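Local coordinates for FOG-3 protein (Caenorhabditis elegans, PDB 5TD6) that specifies sperm fate in the nematode germline as an RNA-binding multimer of the BTG/Tob family, and may act as a transcriptional corepressor, at residues G52-R56 against F91-G95; H39-W44 against K55-N59. The protein carries 2 engineered substitutions. All coordinates share one frame; numbering follows the deposited sequence.

Contact 1. Residues G52-R56 against F91-G95; sequences GEMKR and FANPG
The short helix 53-56 of the BTG/Tob domain sits against the end of strand 89-93, where the side chains of Glu53 and Arg56 both close on Asn93. The Asn93 amide is used at both ends. Asn93 ND2 donates to Glu53 OE2 at 2.7 Å, taking the anti lone pair of the carboxylate, and the two flat groups are almost coplanar, with only 5° between their planes. Asn93 OD1 receives Arg56 NH2 at 2.6 Å in a nearly straight bond (165°). Here the guanidinium stands almost perpendicular to the amide, and the donor lies above the carbonyl plane instead of on a lone pair. A second bond, from Arg56 NE to Ala92 O at 2.9 Å, ties the same guanidinium to the strand backbone and should restrict its rotation. The bend in the arginine chain at chi3 (-55°) turns the head group so that NE and NH2 both face the strand.

This strand belongs to the antiparallel sheet of the domain, pairing with strand 96-100, and Arg100 from that neighbour forms a salt bridge with the other carboxylate oxygen, Glu53 OE1. Glu53 is thus held at both oxygens, between an amide and a positive charge that would probably favour its ionised form. Its aliphatic part packs obliquely against Phe91, Glu53 CG lying 3.6 Å from Phe91 CD2. Met54 adds a Met-aromatic contact at the ring edge, SD being 5.5 Å from the Phe91 centroid. Between the helix and strand backbones, a water lies 2.8 Å from Glu53 O and 3.0 Å from Asn93 OD1, either of which may take a proton from it, and accepts a weak bond from Ala92 N. Gly52, at the N-cap position, places its carbonyl oxygen over one face of the Arg56 guanidinium.

Contact 2. Residues H39-W44 against K55-N59; sequences HFSSTW and KRMIN
Thr43 and Arg56 make the direct hydrogen bond of this contact: Arg56 NH1 donates to Thr43 OG1 at 3.1 Å, with an N-H...O angle of 142° and the hydroxyl oxygen tilted from the guanidinium plane. A chi1 of 55° sets OG1 between the backbone N and carbonyl carbon of Thr43, facing the arginine. The guanidinium also reaches Asn93, and NH1 bonds Asn51 O as well. Among the other polar atoms, His39 NE2 lies 3.2 Å from Lys55 O.

Packing follows the length of the arginine chain. Phe40 passes it at about a right angle, Phe40 CD1 lying 3.7 Å from Arg56 CG, and presents its ring edge to the backbone, with Phe40 CE1 3.4 Å from Arg56 O. Trp44 crosses farther out: the Trp44 CE3 edge meets Arg56 CD at 3.7 Å, and CZ3 lies over one face of the guanidinium.

Phe40, which packs on the arginine's aliphatic chain, also touches Val5 and Leu8 of helix 2-13 and Ala92 of strand 89-93, at the helix-sheet interface of the BTG/Tob fold, where the end of helix 22-41 meets helix 53-56 and the start of strand 58-59.

In the fold
The centres of contacts 1 and 2 lie about 6 Å apart, on the same side of the chain's centre. In chain order, helix 22-41 and its following turn come first, then helix 53-56 leading into strand 58-59, and finally strand 89-93, the antiparallel neighbour of strand 58-59. Both contacts use helix 53-56, and Arg56 is common to them, its side chain spanning from residues 39-44 to residues 91-95. Those outer segments also meet directly, Trp44 CH2 coming within 3.3 Å of Asn93 C. Helix 53-56, through Arg56, and this direct packing together join the end of the long helix to the sheet within the BTG family region, and the other chain of the assembly touches neither contact.

Contact 1. Residues G52-R56 against F91-G95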
ATOM      1  N   GLY B  52      20.451 -12.259   4.167  1.00 53.81           N
ATOM      2  CA  GLY B  52      19.818 -12.728   2.948  1.00 50.42           C
ATOM      3  C   GLY B  52      19.316 -11.616   2.044  1.00 49.03           C
ATOM      4  O   GLY B  52      18.689 -11.882   1.025  1.00 50.29           O
ATOM      5  N   GLU B  53      19.594 -10.374   2.421  1.00 46.70           N
ATOM      6  CA  GLU B  53      19.128  -9.201   1.677  1.00 48.10           C
ATOM      7  C   GLU B  53      19.458  -9.251   0.181  1.00 49.68           C
ATOM      8  O   GLU B  53      18.627  -8.916  -0.675  1.00 43.10           O
ATOM      9  CB  GLU B  53      19.722  -7.941   2.309  1.00 50.32           C
ATOM     10  CG  GLU B  53      19.867  -6.759   1.387  1.00 54.06           C
ATOM     11  CD  GLU B  53      20.169  -5.492   2.146  1.00 58.94           C
ATOM     12  OE1 GLU B  53      21.241  -4.891   1.921  1.00 63.38           O
ATOM     13  OE2 GLU B  53      19.320  -5.091   2.965  1.00 54.24           O
ATOM     14  N   MET B  54      20.669  -9.684  -0.132  1.00 51.36           N
ATOM     15  CA  MET B  54      21.116  -9.707  -1.511  1.00 50.00           C
ATOM     16  C   MET B  54      20.422 -10.808  -2.291  1.00 44.26           C
ATOM     17  O   MET B  54      20.034 -10.608  -3.439  1.00 45.32           O
ATOM     18  CB  MET B  54      22.636  -9.877  -1.571  1.00 64.53           C
ATOM     19  CG  MET B  54      23.384  -8.682  -1.012  1.00 73.29           C
ATOM     20  SD  MET B  54      22.921  -7.168  -1.884  1.00 95.00           S
ATOM     21  CE  MET B  54      23.437  -7.597  -3.546  1.00 86.49           C
ATOM     22  N   LYS B  55      20.270 -11.974  -1.674  1.00 39.48           N
ATOM     23  CA  LYS B  55      19.607 -13.081  -2.353  1.00 45.88           C
ATOM     24  C   LYS B  55      18.161 -12.762  -2.700  1.00 46.84           C
ATOM     25  O   LYS B  55      17.604 -13.342  -3.628  1.00 43.97           O
ATOM     26  CB  LYS B  55      19.644 -14.352  -1.500  1.00 61.93           C
ATOM     27  CG  LYS B  55      20.101 -15.576  -2.297  1.00 82.30           C
ATOM     28  CD  LYS B  55      19.166 -16.778  -2.138  1.00 88.42           C
ATOM     29  CE  LYS B  55      19.520 -17.862  -3.158  1.00 95.23           C
ATOM     30  NZ  LYS B  55      18.381 -18.773  -3.470  1.00 97.92           N
ATOM     31  N   ARG B  56      17.551 -11.840  -1.955  1.00 43.57           N
ATOM     32  CA  ARG B  56      16.127 -11.564  -2.119  1.00 46.16           C
ATOM     33  C   ARG B  56      15.844 -10.444  -3.103  1.00 46.06           C
ATOM     34  O   ARG B  56      14.747 -10.369  -3.663  1.00 43.67           O
ATOM     35  CB  ARG B  56      15.499 -11.237  -0.758  1.00 37.62           C
ATOM     36  CG  ARG B  56      15.323 -12.476   0.123  1.00 40.14           C
ATOM     37  CD  ARG B  56      14.505 -12.176   1.387  1.00 40.63           C
ATOM     38  NE  ARG B  56      15.064 -11.070   2.157  1.00 38.12           N
ATOM     39  CZ  ARG B  56      15.792 -11.227   3.255  1.00 43.41           C
ATOM     40  NH1 ARG B  56      16.054 -12.453   3.706  1.00 41.91           N
ATOM     41  NH2 ARG B  56      16.252 -10.166   3.905  1.00 40.21           N
ATOM     42  N   PHE B  91      14.257  -4.234  -2.782  1.00 35.61           N
ATOM     43  CA  PHE B  91      14.642  -5.107  -1.678  1.00 38.04           C
ATOM     44  C   PHE B  91      13.449  -5.299  -0.755  1.00 39.40           C
ATOM     45  O   PHE B  91      12.674  -4.363  -0.526  1.00 38.32           O
ATOM     46  CB  PHE B  91      15.806  -4.512  -0.865  1.00 37.80           C
ATOM     47  CG  PHE B  91      17.103  -4.386  -1.628  1.00 44.37           C
ATOM     48  CD1 PHE B  91      17.306  -3.348  -2.526  1.00 43.80           C
ATOM     49  CD2 PHE B  91      18.129  -5.291  -1.423  1.00 52.14           C
ATOM     50  CE1 PHE B  91      18.502  -3.229  -3.214  1.00 46.89           C
ATOM     51  CE2 PHE B  91      19.329  -5.179  -2.115  1.00 49.42           C
ATOM     52  CZ  PHE B  91      19.513  -4.147  -3.013  1.00 45.75           C
ATOM     53  N   ALA B  92      13.311  -6.504  -0.225  1.00 39.39           N
ATOM     54  CA  ALA B  92      12.322  -6.788   0.797  1.00 30.10           C
ATOM     55  C   ALA B  92      13.003  -7.561   1.916  1.00 35.25           C
ATOM     56  O   ALA B  92      13.480  -8.678   1.715  1.00 38.09           O
ATOM     57  CB  ALA B  92      11.148  -7.564   0.221  1.00 34.28           C
ATOM     58  N   ASN B  93      13.074  -6.925   3.084  1.00 37.94           N
ATOM     59  CA  ASN B  93      13.596  -7.500   4.312  1.00 35.03           C
ATOM     60  C   ASN B  93      12.512  -7.482   5.396  1.00 35.57           C
ATOM     61  O   ASN B  93      11.563  -6.696   5.304  1.00 33.05           O
ATOM     62  CB  ASN B  93      14.801  -6.701   4.813  1.00 31.20           C
ATOM     63  CG  ASN B  93      15.988  -6.750   3.868  1.00 40.48           C
ATOM     64  OD1 ASN B  93      16.144  -7.689   3.085  1.00 39.05           O
ATOM     65  ND2 ASN B  93      16.852  -5.735   3.960  1.00 36.65           N
ATOM     66  N   PRO B  94      12.666  -8.308   6.444  1.00 30.77           N
ATOM     67  CA  PRO B  94      11.777  -8.163   7.604  1.00 29.82           C
ATOM     68  C   PRO B  94      11.697  -6.696   8.057  1.00 29.18           C
ATOM     69  O   PRO B  94      12.718  -6.076   8.331  1.00 32.29           O
ATOM     70  CB  PRO B  94      12.432  -9.052   8.660  1.00 29.43           C
ATOM     71  CG  PRO B  94      13.119 -10.135   7.852  1.00 31.64           C
ATOM     72  CD  PRO B  94      13.611  -9.438   6.603  1.00 32.88           C
ATOM     73  N   GLY B  95      10.492  -6.140   8.064  1.00 34.52           N
ATOM     74  CA  GLY B  95      10.292  -4.779   8.534  1.00 27.95           C
ATOM     75  C   GLY B  95      10.614  -3.690   7.526  1.00 33.10           C
ATOM     76  O   GLY B  95      10.440  -2.509   7.823  1.00 34.07           O
TER
HETATM   77  O   HOH W   1      16.065  -7.921   0.061  1.00 37.36           O

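Contact 2. Residues H39-W44 against K55-N59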
ATOM      1  N   HIS B  39      10.524 -17.355  -2.946  1.00 50.54           N
ATOM      2  CA  HIS B  39      11.866 -16.807  -3.134  1.00 52.14           C
ATOM      3  C   HIS B  39      12.453 -16.258  -1.830  1.00 55.72           C
ATOM      4  O   HIS B  39      13.669 -16.300  -1.625  1.00 57.17           O
ATOM      5  CB  HIS B  39      11.801 -15.709  -4.216  1.00 60.44           C
ATOM      6  CG  HIS B  39      13.129 -15.129  -4.619  1.00 69.14           C
ATOM      7  ND1 HIS B  39      14.161 -15.893  -5.125  1.00 71.31           N
ATOM      8  CD2 HIS B  39      13.565 -13.845  -4.652  1.00 66.24           C
ATOM      9  CE1 HIS B  39      15.185 -15.109  -5.416  1.00 69.49           C
ATOM     10  NE2 HIS B  39      14.848 -13.861  -5.141  1.00 67.37           N
ATOM     11  N   PHE B  40      11.584 -15.758  -0.949  1.00 43.73           N
ATOM     12  CA  PHE B  40      12.007 -15.113   0.302  1.00 39.73           C
ATOM     13  C   PHE B  40      12.123 -16.071   1.498  1.00 44.73           C
ATOM     14  O   PHE B  40      12.861 -15.796   2.450  1.00 41.31           O
ATOM     15  CB  PHE B  40      11.023 -13.995   0.690  1.00 34.75           C
ATOM     16  CG  PHE B  40      11.010 -12.813  -0.264  1.00 33.51           C
ATOM     17  CD1 PHE B  40      11.944 -12.698  -1.276  1.00 33.82           C
ATOM     18  CD2 PHE B  40      10.047 -11.826  -0.133  1.00 37.10           C
ATOM     19  CE1 PHE B  40      11.932 -11.606  -2.134  1.00 36.27           C
ATOM     20  CE2 PHE B  40      10.020 -10.740  -0.984  1.00 34.82           C
ATOM     21  CZ  PHE B  40      10.967 -10.627  -1.983  1.00 35.50           C
ATOM     22  N   SER B  41      11.370 -17.168   1.458  1.00 40.53           N
ATOM     23  CA  SER B  41      11.162 -18.005   2.645  1.00 41.64           C
ATOM     24  C   SER B  41      12.437 -18.609   3.236  1.00 48.31           C
ATOM     25  O   SER B  41      12.587 -18.657   4.444  1.00 49.35           O
ATOM     26  CB  SER B  41      10.182 -19.136   2.336  1.00 52.66           C
ATOM     27  OG  SER B  41       8.842 -18.697   2.501  1.00 59.12           O
ATOM     28  N   SER B  42      13.362 -19.057   2.403  1.00 50.06           N
ATOM     29  CA  SER B  42      14.521 -19.756   2.952  1.00 56.70           C
ATOM     30  C   SER B  42      15.533 -18.835   3.657  1.00 52.41           C
ATOM     31  O   SER B  42      16.346 -19.311   4.434  1.00 53.71           O
ATOM     32  CB  SER B  42      15.214 -20.554   1.853  1.00 51.73           C
ATOM     33  OG  SER B  42      15.481 -19.732   0.742  1.00 62.75           O
ATOM     34  N   THR B  43      15.487 -17.529   3.412  1.00 47.97           N
ATOM     35  CA  THR B  43      16.449 -16.639   4.068  1.00 47.96           C
ATOM     36  C   THR B  43      15.808 -15.660   5.056  1.00 53.50           C
ATOM     37  O   THR B  43      16.515 -14.917   5.747  1.00 52.91           O
ATOM     38  CB  THR B  43      17.263 -15.828   3.042  1.00 45.93           C
ATOM     39  OG1 THR B  43      16.377 -15.121   2.161  1.00 40.64           O
ATOM     40  CG2 THR B  43      18.156 -16.769   2.232  1.00 49.40           C
ATOM     41  N   TRP B  44      14.480 -15.668   5.131  1.00 52.39           N
ATOM     42  CA  TRP B  44      13.751 -14.722   5.987  1.00 40.47           C
ATOM     43  C   TRP B  44      14.030 -14.970   7.473  1.00 44.28           C
ATOM     44  O   TRP B  44      13.655 -16.005   8.023  1.00 51.85           O
ATOM     45  CB  TRP B  44      12.251 -14.818   5.713  1.00 42.59           C
ATOM     46  CG  TRP B  44      11.483 -13.564   6.014  1.00 42.87           C
ATOM     47  CD1 TRP B  44      10.736 -13.308   7.131  1.00 44.56           C
ATOM     48  CD2 TRP B  44      11.357 -12.410   5.171  1.00 38.22           C
ATOM     49  NE1 TRP B  44      10.165 -12.056   7.039  1.00 35.50           N
ATOM     50  CE2 TRP B  44      10.526 -11.491   5.843  1.00 35.01           C
ATOM     51  CE3 TRP B  44      11.861 -12.066   3.912  1.00 38.04           C
ATOM     52  CZ2 TRP B  44      10.210 -10.242   5.303  1.00 29.74           C
ATOM     53  CZ3 TRP B  44      11.530 -10.813   3.374  1.00 33.05           C
ATOM     54  CH2 TRP B  44      10.717  -9.933   4.061  1.00 33.95           C
ATOM     55  N   LYS B  55      20.270 -11.974  -1.674  1.00 39.48           N
ATOM     56  CA  LYS B  55      19.607 -13.081  -2.353  1.00 45.88           C
ATOM     57  C   LYS B  55      18.161 -12.762  -2.700  1.00 46.84           C
ATOM     58  O   LYS B  55      17.604 -13.342  -3.628  1.00 43.97           O
ATOM     59  CB  LYS B  55      19.644 -14.352  -1.500  1.00 61.93           C
ATOM     60  CG  LYS B  55      20.101 -15.576  -2.297  1.00 82.30           C
ATOM     61  CD  LYS B  55      19.166 -16.778  -2.138  1.00 88.42           C
ATOM     62  CE  LYS B  55      19.520 -17.862  -3.158  1.00 95.23           C
ATOM     63  NZ  LYS B  55      18.381 -18.773  -3.470  1.00 97.92           N
ATOM     64  N   ARG B  56      17.551 -11.840  -1.955  1.00 43.57           N
ATOM     65  CA  ARG B  56      16.127 -11.564  -2.119  1.00 46.16           C
ATOM     66  C   ARG B  56      15.844 -10.444  -3.103  1.00 46.06           C
ATOM     67  O   ARG B  56      14.747 -10.369  -3.663  1.00 43.67           O
ATOM     68  CB  ARG B  56      15.499 -11.237  -0.758  1.00 37.62           C
ATOM     69  CG  ARG B  56      15.323 -12.476   0.123  1.00 40.14           C
ATOM     70  CD  ARG B  56      14.505 -12.176   1.387  1.00 40.63           C
ATOM     71  NE  ARG B  56      15.064 -11.070   2.157  1.00 38.12           N
ATOM     72  CZ  ARG B  56      15.792 -11.227   3.255  1.00 43.41           C
ATOM     73  NH1 ARG B  56      16.054 -12.453   3.706  1.00 41.91           N
ATOM     74  NH2 ARG B  56      16.252 -10.166   3.905  1.00 40.21           N
ATOM     75  N   MET B  57      16.829  -9.576  -3.316  1.00 45.27           N
ATOM     76  CA  MET B  57      16.626  -8.402  -4.150  1.00 39.83           C
ATOM     77  C   MET B  57      16.148  -8.786  -5.545  1.00 43.19           C
ATOM     78  O   MET B  57      16.532  -9.824  -6.083  1.00 44.00           O
ATOM     79  CB  MET B  57      17.916  -7.583  -4.252  1.00 37.47           C
ATOM     80  CG  MET B  57      18.914  -8.099  -5.266  1.00 47.05           C
ATOM     81  SD  MET B  57      20.441  -7.134  -5.264  1.00 78.63           S
ATOM     82  CE  MET B  57      20.736  -6.968  -7.027  1.00 61.33           C
ATOM     83  N   ILE B  58      15.281  -7.957  -6.111  1.00 39.17           N
ATOM     84  CA  ILE B  58      14.832  -8.208  -7.473  0.53 43.02           C
ATOM     85  C   ILE B  58      15.063  -6.981  -8.332  1.00 41.52           C
ATOM     86  O   ILE B  58      15.219  -5.868  -7.832  1.00 43.86           O
ATOM     87  CB  ILE B  58      13.343  -8.612  -7.552  0.53 41.54           C
ATOM     88  CG1 ILE B  58      12.442  -7.495  -7.026  0.53 39.87           C
ATOM     89  CG2 ILE B  58      13.099  -9.930  -6.820  0.53 42.08           C
ATOM     90  CD1 ILE B  58      10.984  -7.882  -6.962  0.53 38.21           C
ATOM     91  N   ASN B  59      15.148  -7.221  -9.637  1.00 45.03           N
ATOM     92  CA  ASN B  59      15.447  -6.207 -10.651  1.00 42.31           C
ATOM     93  C   ASN B  59      14.322  -6.192 -11.685  1.00 45.43           C
ATOM     94  O   ASN B  59      14.013  -7.227 -12.283  1.00 44.97           O
ATOM     95  CB  ASN B  59      16.800  -6.518 -11.298  1.00 47.27           C
ATOM     96  CG  ASN B  59      17.252  -5.457 -12.298  1.00 46.55           C
ATOM     97  OD1 ASN B  59      16.556  -5.140 -13.272  1.00 43.50           O
ATOM     98  ND2 ASN B  59      18.438  -4.913 -12.058  1.00 41.12           N
TER